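Local structure of lactate racemase (Thermoanaerobacterium thermosaccharolyticum, 2YJG) at residues A228-N238 against A250-H259; N199-N207 against N218-Y226. The protein catalyses the interconversion of D- and L-lactate, using a nickel pincer cofactor derived from nicotinic acid mononucleotide. One frame throughout, in Å; residues are numbered along the deposited sequence.

Interaction 1 (A228-N238 against A250-H259)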
loop_
_atom_site.group_PDB
_atom_site.type_symbol
_atom_site.label_atom_id
_atom_site.label_comp_id
_atom_site.label_asym_id
_atom_site.label_seq_id
_atom_site.Cartn_x
_atom_site.Cartn_y
_atom_site.Cartn_z
ATOM N N ALA A 228 -6.873 13.950 25.792
ATOM C CA ALA A 228 -7.632 12.747 25.377
ATOM C C ALA A 228 -9.131 12.907 25.685
ATOM O O ALA A 228 -10.014 12.553 24.858
ATOM C CB ALA A 228 -7.071 11.492 26.046
ATOM N N LYS A 229 -9.429 13.416 26.890
ATOM C CA LYS A 229 -10.819 13.734 27.276
ATOM C C LYS A 229 -11.512 14.689 26.319
ATOM O O LYS A 229 -12.644 14.399 25.862
ATOM C CB LYS A 229 -10.915 14.301 28.713
ATOM C CG LYS A 229 -10.268 13.422 29.737
ATOM C CD LYS A 229 -11.037 13.317 31.073
ATOM C CE LYS A 229 -11.020 14.626 31.877
ATOM N NZ LYS A 229 -11.111 14.354 33.386
ATOM N N LYS A 230 -10.829 15.780 25.972
ATOM C CA LYS A 230 -11.361 16.801 25.085
ATOM C C LYS A 230 -11.524 16.282 23.662
ATOM O O LYS A 230 -12.319 16.831 22.903
ATOM C CB LYS A 230 -10.437 18.026 24.967
ATOM C CG LYS A 230 -10.383 19.027 26.123
ATOM C CD LYS A 230 -11.751 19.573 26.512
ATOM C CE LYS A 230 -12.120 20.907 25.893
ATOM N NZ LYS A 230 -13.258 21.466 26.673
ATOM N N ALA A 231 -10.711 15.291 23.297
ATOM C CA ALA A 231 -10.840 14.596 22.010
ATOM C C ALA A 231 -11.951 13.571 21.947
ATOM O O ALA A 231 -12.134 12.977 20.867
ATOM C CB ALA A 231 -9.510 13.884 21.683
ATOM N N ASN A 232 -12.577 13.277 23.090
ATOM C CA ASN A 232 -13.604 12.216 23.250
ATOM C C ASN A 232 -13.083 10.829 22.794
ATOM O O ASN A 232 -13.791 10.047 22.186
ATOM C CB ASN A 232 -14.938 12.588 22.523
ATOM C CG ASN A 232 -15.548 13.934 23.035
ATOM O OD1 ASN A 232 -15.664 14.939 22.293
ATOM N ND2 ASN A 232 -15.878 13.950 24.315
ATOM N N LEU A 233 -11.832 10.527 23.141
ATOM C CA LEU A 233 -11.318 9.165 23.043
ATOM C C LEU A 233 -12.143 8.229 23.913
ATOM O O LEU A 233 -12.085 8.236 25.155
ATOM C CB LEU A 233 -9.794 9.125 23.408
ATOM C CG LEU A 233 -9.061 7.790 23.292
ATOM C CD1 LEU A 233 -9.119 7.239 21.836
ATOM C CD2 LEU A 233 -7.576 7.912 23.762
ATOM N N ALA A 234 -12.912 7.380 23.247
ATOM C CA ALA A 234 -13.976 6.600 23.877
ATOM C C ALA A 234 -13.600 5.161 24.223
ATOM O O ALA A 234 -14.201 4.512 25.085
ATOM C CB ALA A 234 -15.192 6.611 22.936
ATOM N N PHE A 235 -12.586 4.639 23.560
ATOM C CA PHE A 235 -12.160 3.252 23.748
ATOM C C PHE A 235 -10.703 3.125 23.268
ATOM O O PHE A 235 -10.339 3.701 22.216
ATOM C CB PHE A 235 -13.064 2.324 22.926
ATOM C CG PHE A 235 -12.908 0.873 23.218
ATOM C CD1 PHE A 235 -11.970 0.100 22.544
ATOM C CD2 PHE A 235 -13.750 0.244 24.119
ATOM C CE1 PHE A 235 -11.868 -1.244 22.813
ATOM C CE2 PHE A 235 -13.645 -1.059 24.367
ATOM C CZ PHE A 235 -12.733 -1.815 23.690
ATOM N N ILE A 236 -9.916 2.360 24.040
ATOM C CA ILE A 236 -8.566 1.953 23.641
ATOM C C ILE A 236 -8.355 0.420 23.702
ATOM O O ILE A 236 -9.104 -0.316 24.416
ATOM C CB ILE A 236 -7.496 2.687 24.462
ATOM C CG1 ILE A 236 -7.403 2.114 25.885
ATOM C CG2 ILE A 236 -7.730 4.249 24.418
ATOM C CD1 ILE A 236 -6.139 2.641 26.679
ATOM N N LEU A 237 -7.389 -0.070 22.921
ATOM C CA LEU A 237 -6.868 -1.445 23.063
ATOM C C LEU A 237 -5.393 -1.172 23.163
ATOM O O LEU A 237 -4.806 -0.603 22.238
ATOM C CB LEU A 237 -7.190 -2.328 21.859
ATOM C CG LEU A 237 -6.341 -3.600 21.767
ATOM C CD1 LEU A 237 -6.682 -4.528 22.937
ATOM C CD2 LEU A 237 -6.397 -4.326 20.442
ATOM N N ASN A 238 -4.803 -1.480 24.300
ATOM C CA ASN A 238 -3.327 -1.359 24.436
ATOM C C ASN A 238 -2.717 -2.719 24.798
ATOM O O ASN A 238 -3.212 -3.377 25.697
ATOM C CB ASN A 238 -2.951 -0.364 25.531
ATOM C CG ASN A 238 -3.013 1.079 25.104
ATOM O OD1 ASN A 238 -3.470 1.453 24.008
ATOM N ND2 ASN A 238 -2.568 1.914 25.995
ATOM N N ALA A 250 -2.935 -7.651 27.235
ATOM C CA ALA A 250 -3.756 -6.671 26.561
ATOM C C ALA A 250 -4.857 -6.155 27.451
ATOM O O ALA A 250 -5.431 -6.919 28.288
ATOM C CB ALA A 250 -4.337 -7.271 25.259
ATOM N N PHE A 251 -5.143 -4.859 27.289
ATOM C CA PHE A 251 -6.068 -4.097 28.104
ATOM C C PHE A 251 -6.903 -3.221 27.177
ATOM O O PHE A 251 -6.346 -2.502 26.360
ATOM C CB PHE A 251 -5.291 -3.230 29.120
ATOM C CG PHE A 251 -4.350 -4.014 29.943
ATOM C CD1 PHE A 251 -3.111 -4.352 29.453
ATOM C CD2 PHE A 251 -4.744 -4.524 31.221
ATOM C CE1 PHE A 251 -2.225 -5.155 30.192
ATOM C CE2 PHE A 251 -3.859 -5.293 31.945
ATOM C CZ PHE A 251 -2.592 -5.610 31.424
ATOM N N ALA A 252 -8.220 -3.234 27.371
ATOM C CA ALA A 252 -9.156 -2.562 26.516
ATOM C C ALA A 252 -10.236 -1.886 27.335
ATOM O O ALA A 252 -10.628 -2.410 28.410
ATOM C CB ALA A 252 -9.773 -3.577 25.529
ATOM N N GLY A 253 -10.730 -0.765 26.816
ATOM C CA GLY A 253 -11.867 -0.035 27.368
ATOM C C GLY A 253 -11.596 1.429 27.544
ATOM O O GLY A 253 -11.073 2.076 26.635
ATOM N N HIS A 254 -11.931 1.972 28.723
ATOM C CA HIS A 254 -11.877 3.387 29.006
ATOM C C HIS A 254 -10.446 3.883 28.804
ATOM O O HIS A 254 -9.486 3.186 29.204
ATOM C CB HIS A 254 -12.310 3.587 30.445
ATOM C CG HIS A 254 -12.443 5.003 30.868
ATOM N ND1 HIS A 254 -11.363 5.797 31.206
ATOM C CD2 HIS A 254 -13.550 5.748 31.105
ATOM C CE1 HIS A 254 -11.801 6.990 31.564
ATOM N NE2 HIS A 254 -13.124 6.988 31.501
ATOM N N SER A 255 -10.297 5.018 28.147
ATOM C CA SER A 255 -8.951 5.418 27.685
ATOM C C SER A 255 -7.974 5.657 28.843
ATOM O O SER A 255 -6.760 5.490 28.690
ATOM C CB SER A 255 -9.014 6.623 26.754
ATOM O OG SER A 255 -9.053 7.846 27.459
ATOM N N GLU A 256 -8.506 6.057 29.990
ATOM C CA GLU A 256 -7.735 6.179 31.213
ATOM C C GLU A 256 -7.716 4.883 32.034
ATOM O O GLU A 256 -6.654 4.419 32.386
ATOM C CB GLU A 256 -8.189 7.415 32.072
ATOM C CG GLU A 256 -7.117 7.806 33.040
ATOM C CD GLU A 256 -7.288 9.174 33.767
ATOM O OE1 GLU A 256 -8.213 9.954 33.461
ATOM O OE2 GLU A 256 -6.418 9.456 34.645
ATOM N N LYS A 257 -8.868 4.314 32.399
ATOM C CA LYS A 257 -8.888 3.198 33.325
ATOM C C LYS A 257 -8.210 1.960 32.743
ATOM O O LYS A 257 -7.561 1.222 33.483
ATOM C CB LYS A 257 -10.329 2.886 33.776
ATOM C CG LYS A 257 -10.941 4.017 34.622
ATOM C CD LYS A 257 -12.434 3.758 34.950
ATOM C CE LYS A 257 -13.140 4.921 35.658
ATOM N NZ LYS A 257 -12.963 6.142 34.863
ATOM N N ALA A 258 -8.409 1.668 31.441
ATOM C CA ALA A 258 -7.773 0.515 30.809
ATOM C C ALA A 258 -6.252 0.702 30.724
ATOM O O ALA A 258 -5.545 -0.240 30.950
ATOM C CB ALA A 258 -8.358 0.180 29.412
ATOM N N HIS A 259 -5.806 1.926 30.422
ATOM C CA HIS A 259 -4.393 2.294 30.362
ATOM C C HIS A 259 -3.760 2.100 31.712
ATOM O O HIS A 259 -2.702 1.468 31.826
ATOM C CB HIS A 259 -4.211 3.726 29.906
ATOM C CG HIS A 259 -2.770 4.186 29.870
ATOM N ND1 HIS A 259 -1.800 3.641 29.026
ATOM C CD2 HIS A 259 -2.146 5.176 30.558
ATOM C CE1 HIS A 259 -0.654 4.265 29.226
ATOM N NE2 HIS A 259 -0.834 5.199 30.143
HETATM O O HOH W 1 -9.064 13.047 33.627
HETATM O O HOH W 2 -12.519 6.648 27.415
#
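An antiparallel beta hairpin, at the edge of the mixed sheet, brings Ile236 to Asn238 against Phe251 to Gly253. Ile236 and Gly253 form one hydrogen-bonded pair, with Ile236 N 2.9 Å from Gly253 O and the return bond from Gly253 N to Ile236 O. Asn238 and Phe251 form the next, and its bond from Asn238 N to Phe251 O is almost straight (174° at the hydrogen). Between them lies the non-hydrogen-bonded pair Leu237 and Ala252.

Phe235 holds its CG anti to the backbone N (chi1 -169°), which swings the ring back over the partner strand: Gly253 CA sits over one face, 4.0 Å from the ring centroid, and Ala252 CB is 3.9 Å from Phe235 CZ. Glycine suits position 253 because at these backbone angles a CB would jam against the preceding carbonyl oxygen. With an alanine in place of this phenylalanine, Gly253 CA and the Ala252 methyl would probably lose their aromatic cover, and a gap would open toward Leu47 of helix 39-48.

On the other face of the hairpin, branched Ile236 fills the corner where the strand turns into helix 257-270. Its CG2 lies 3.6 Å from Ser255 CB, and its CD1 is 3.9 Å from His259 CB. His254 ND1 accepts from Glu256 N and Lys257 N, capping that helix. The arrangement is that of an antiparallel beta hairpin running into a capped helix, with strand 247-253 as the outermost strand, within this chain, of the mixed sheet.

Interaction 2 (N199-N207 against N218-Y226)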
loop_
_atom_site.group_PDB
_atom_site.type_symbol
_atom_site.label_atom_id
_atom_site.label_comp_id
_atom_site.label_asym_id
_atom_site.label_seq_id
_atom_site.Cartn_x
_atom_site.Cartn_y
_atom_site.Cartn_z
ATOM N N ASN A 199 4.369 20.479 24.879
ATOM C CA ASN A 199 4.224 19.361 25.788
ATOM C C ASN A 199 5.623 18.812 26.219
ATOM O O ASN A 199 5.715 17.975 27.127
ATOM C CB ASN A 199 3.300 18.306 25.165
ATOM C CG ASN A 199 2.877 17.216 26.139
ATOM O OD1 ASN A 199 3.168 16.045 25.880
ATOM N ND2 ASN A 199 2.233 17.582 27.250
ATOM N N HIS A 200 6.707 19.319 25.629
ATOM C CA HIS A 200 8.064 18.935 26.020
ATOM C C HIS A 200 8.824 20.144 26.635
ATOM O O HIS A 200 10.075 20.111 26.744
ATOM C CB HIS A 200 8.838 18.418 24.818
ATOM C CG HIS A 200 8.292 17.170 24.214
ATOM N ND1 HIS A 200 8.905 15.935 24.356
ATOM C CD2 HIS A 200 7.244 16.969 23.391
ATOM C CE1 HIS A 200 8.243 15.029 23.655
ATOM N NE2 HIS A 200 7.212 15.620 23.089
ATOM N N CYS A 201 8.094 21.180 27.036
ATOM C CA CYS A 201 8.715 22.418 27.526
ATOM C C CYS A 201 9.625 22.210 28.725
ATOM O O CYS A 201 9.421 21.297 29.529
ATOM C CB CYS A 201 7.665 23.504 27.848
ATOM S SG CYS A 201 6.697 23.269 29.249
ATOM N N SER A 202 10.614 23.081 28.853
ATOM C CA SER A 202 11.592 22.976 29.947
ATOM C C SER A 202 10.956 22.951 31.362
ATOM O O SER A 202 11.456 22.254 32.247
ATOM C CB SER A 202 12.629 24.063 29.905
ATOM O OG SER A 202 12.012 25.302 30.180
ATOM N N GLU A 203 9.855 23.680 31.539
ATOM C CA GLU A 203 9.158 23.711 32.819
ATOM C C GLU A 203 8.590 22.349 33.179
ATOM O O GLU A 203 8.645 21.903 34.344
ATOM C CB GLU A 203 7.991 24.700 32.767
ATOM C CG GLU A 203 7.419 24.948 34.118
ATOM C CD GLU A 203 6.533 26.197 34.140
ATOM O OE1 GLU A 203 6.459 26.919 33.110
ATOM O OE2 GLU A 203 5.880 26.403 35.177
ATOM N N PHE A 204 8.031 21.689 32.175
ATOM C CA PHE A 204 7.470 20.333 32.349
ATOM C C PHE A 204 8.595 19.347 32.617
ATOM O O PHE A 204 8.568 18.545 33.561
ATOM C CB PHE A 204 6.734 19.932 31.096
ATOM C CG PHE A 204 5.290 20.430 31.032
ATOM C CD1 PHE A 204 4.783 21.354 31.922
ATOM C CD2 PHE A 204 4.461 19.962 30.024
ATOM C CE1 PHE A 204 3.472 21.752 31.867
ATOM C CE2 PHE A 204 3.142 20.313 29.987
ATOM C CZ PHE A 204 2.636 21.224 30.912
ATOM N N ILE A 205 9.639 19.422 31.796
ATOM C CA ILE A 205 10.728 18.424 31.932
ATOM C C ILE A 205 11.453 18.532 33.303
ATOM O O ILE A 205 11.964 17.557 33.843
ATOM C CB ILE A 205 11.670 18.528 30.753
ATOM C CG1 ILE A 205 10.957 18.138 29.457
ATOM C CG2 ILE A 205 12.938 17.668 30.955
ATOM C CD1 ILE A 205 10.593 16.643 29.287
ATOM N N LYS A 206 11.524 19.728 33.837
ATOM C CA LYS A 206 12.150 19.972 35.134
ATOM C C LYS A 206 11.338 19.497 36.307
ATOM O O LYS A 206 11.865 19.332 37.433
ATOM C CB LYS A 206 12.491 21.468 35.315
ATOM C CG LYS A 206 13.033 21.862 36.689
ATOM C CD LYS A 206 14.556 21.804 36.844
ATOM C CE LYS A 206 15.080 22.756 37.956
ATOM N NZ LYS A 206 16.592 22.817 38.129
ATOM N N ASN A 207 10.057 19.232 36.091
ATOM C CA ASN A 207 9.205 18.832 37.204
ATOM C C ASN A 207 9.693 17.509 37.779
ATOM O O ASN A 207 10.050 16.617 37.046
ATOM C CB ASN A 207 7.767 18.734 36.715
ATOM C CG ASN A 207 6.787 18.462 37.816
ATOM O OD1 ASN A 207 6.699 17.338 38.316
ATOM N ND2 ASN A 207 5.943 19.495 38.156
ATOM N N ASN A 218 2.401 14.143 37.432
ATOM C CA ASN A 218 3.246 14.355 36.225
ATOM C C ASN A 218 2.532 15.320 35.292
ATOM O O ASN A 218 1.468 14.987 34.762
ATOM C CB ASN A 218 3.566 13.022 35.488
ATOM C CG ASN A 218 4.445 13.205 34.289
ATOM O OD1 ASN A 218 4.562 14.319 33.763
ATOM N ND2 ASN A 218 5.175 12.136 33.895
ATOM N N PRO A 219 3.068 16.544 35.128
ATOM C CA PRO A 219 2.277 17.547 34.407
ATOM C C PRO A 219 2.166 17.283 32.914
ATOM O O PRO A 219 1.225 17.756 32.314
ATOM C CB PRO A 219 3.068 18.832 34.650
ATOM C CG PRO A 219 4.476 18.386 34.830
ATOM C CD PRO A 219 4.338 17.126 35.610
ATOM N N ILE A 220 3.123 16.546 32.346
ATOM C CA ILE A 220 3.098 16.159 30.931
ATOM C C ILE A 220 1.896 15.263 30.729
ATOM O O ILE A 220 1.034 15.482 29.866
ATOM C CB ILE A 220 4.412 15.396 30.482
ATOM C CG1 ILE A 220 5.590 16.323 30.640
ATOM C CG2 ILE A 220 4.264 14.989 29.021
ATOM C CD1 ILE A 220 7.001 15.761 30.623
ATOM N N HIS A 221 1.811 14.281 31.600
ATOM C CA HIS A 221 0.716 13.317 31.632
ATOM C C HIS A 221 -0.615 13.986 31.906
ATOM O O HIS A 221 -1.643 13.701 31.257
ATOM C CB HIS A 221 1.011 12.262 32.673
ATOM C CG HIS A 221 -0.078 11.258 32.833
ATOM N ND1 HIS A 221 -0.445 10.387 31.828
ATOM C CD2 HIS A 221 -0.894 11.011 33.875
ATOM C CE1 HIS A 221 -1.425 9.626 32.270
ATOM N NE2 HIS A 221 -1.716 9.983 33.510
ATOM N N ARG A 222 -0.627 14.954 32.808
ATOM C CA ARG A 222 -1.871 15.703 33.069
ATOM C C ARG A 222 -2.434 16.396 31.822
ATOM O O ARG A 222 -3.642 16.339 31.570
ATOM C CB ARG A 222 -1.601 16.751 34.189
ATOM C CG ARG A 222 -2.838 17.564 34.567
ATOM C CD ARG A 222 -2.575 18.679 35.648
ATOM N NE ARG A 222 -3.797 19.475 35.910
ATOM C CZ ARG A 222 -3.840 20.671 36.531
ATOM N NH1 ARG A 222 -2.731 21.287 36.951
ATOM N NH2 ARG A 222 -5.011 21.273 36.726
ATOM N N ASP A 223 -1.583 17.090 31.063
ATOM C CA ASP A 223 -2.015 17.699 29.783
ATOM C C ASP A 223 -2.495 16.656 28.781
ATOM O O ASP A 223 -3.493 16.903 28.088
ATOM C CB ASP A 223 -0.922 18.630 29.185
ATOM C CG ASP A 223 -1.031 20.089 29.720
ATOM O OD1 ASP A 223 -1.760 20.338 30.743
ATOM O OD2 ASP A 223 -0.414 20.944 29.104
ATOM N N MET A 224 -1.815 15.491 28.709
ATOM C CA MET A 224 -2.189 14.447 27.776
ATOM C C MET A 224 -3.557 13.871 28.091
ATOM O O MET A 224 -4.353 13.586 27.188
ATOM C CB MET A 224 -1.129 13.333 27.809
ATOM C CG MET A 224 0.288 13.746 27.347
ATOM S SD MET A 224 1.412 12.334 27.644
ATOM C CE MET A 224 2.932 12.843 26.714
ATOM N N ILE A 225 -3.811 13.677 29.375
ATOM C CA ILE A 225 -5.051 13.092 29.879
ATOM C C ILE A 225 -6.203 14.029 29.516
ATOM O O ILE A 225 -7.257 13.590 29.013
ATOM C CB ILE A 225 -4.935 12.834 31.374
ATOM C CG1 ILE A 225 -4.091 11.569 31.605
ATOM C CG2 ILE A 225 -6.316 12.768 32.043
ATOM C CD1 ILE A 225 -4.684 10.327 31.053
ATOM N N TYR A 226 -5.973 15.323 29.736
ATOM C CA TYR A 226 -7.001 16.305 29.403
ATOM C C TYR A 226 -7.247 16.370 27.922
ATOM O O TYR A 226 -8.429 16.387 27.493
ATOM C CB TYR A 226 -6.618 17.655 29.922
ATOM C CG TYR A 226 -7.652 18.715 29.706
ATOM C CD1 TYR A 226 -7.713 19.465 28.515
ATOM C CD2 TYR A 226 -8.520 19.053 30.740
ATOM C CE1 TYR A 226 -8.649 20.505 28.380
ATOM C CE2 TYR A 226 -9.424 20.073 30.610
ATOM C CZ TYR A 226 -9.504 20.780 29.443
ATOM O OH TYR A 226 -10.474 21.769 29.402
HETATM O O HOH W 3 1.258 20.291 27.030
#
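Phe204 lays one ring face against Pro219 in a helix-helix packing where the short helix 202-206 meets the first turns of helix 219-230, the two axes 117° apart. Pro219 CB stands 4.3 Å from the ring centroid, a CH-pi contact that suits the compact, rigid ring of a proline, a residue at home in a helix's first turn, where its nitrogen needs no hydrogen-bond partner. The ring's edge faces Asp223: OD2 lies near the ring plane, 3.6 Å from Phe204 CZ, with the carboxylate turned steeply (74°) against the ring. That oxygen also bonds Ser149 OG.

Ile220 crosses Phe204 obliquely, CG1 3.8 Å from Phe204 CB, while its CD1 reaches Ile205 CD1; this one branch serves both, and the other, CG2, is left for Asn199, which lays its amide obliquely across it with CG anti to the backbone N (chi1 -169°). Asn199 OD1 meets Met224 CE, the two side chains crossing at about a right angle. Asn207 comes toward Pro219 from the opposite direction and lays its amide against the ring, CG 3.6 Å from Pro219 CD, while its OD1 bonds Tyr209 N. Asn218 OD1 caps helix 219-230 by accepting from Ile220 N. A water joins amide to acid, 2.9 Å from Asn199 ND2 and 2.7 Å from Asp223 OD2.

Overall arrangement
Helix 219-230 ties the two contacts together: its first turns pack in interaction 2 and its last turn leads into the strand of interaction 1. Their centres are 19 Å apart, yet they touch, Ile225 CG2 lying 3.7 Å from Glu256 OE1. Both border the probable cofactor site. The side chain of Met224 in interaction 2 is about 4 Å from that of Lys184, the likely covalent attachment point, and that of His259 in interaction 1 about 7 Å from it. These two side chains lie about 7 and 9 Å, respectively, from that of His174, a probable proton donor/acceptor. Segment 199-207 also carries His200, the probable nickel ligand. Arg183 touches Met224, Ala228 and His259, spanning both contacts.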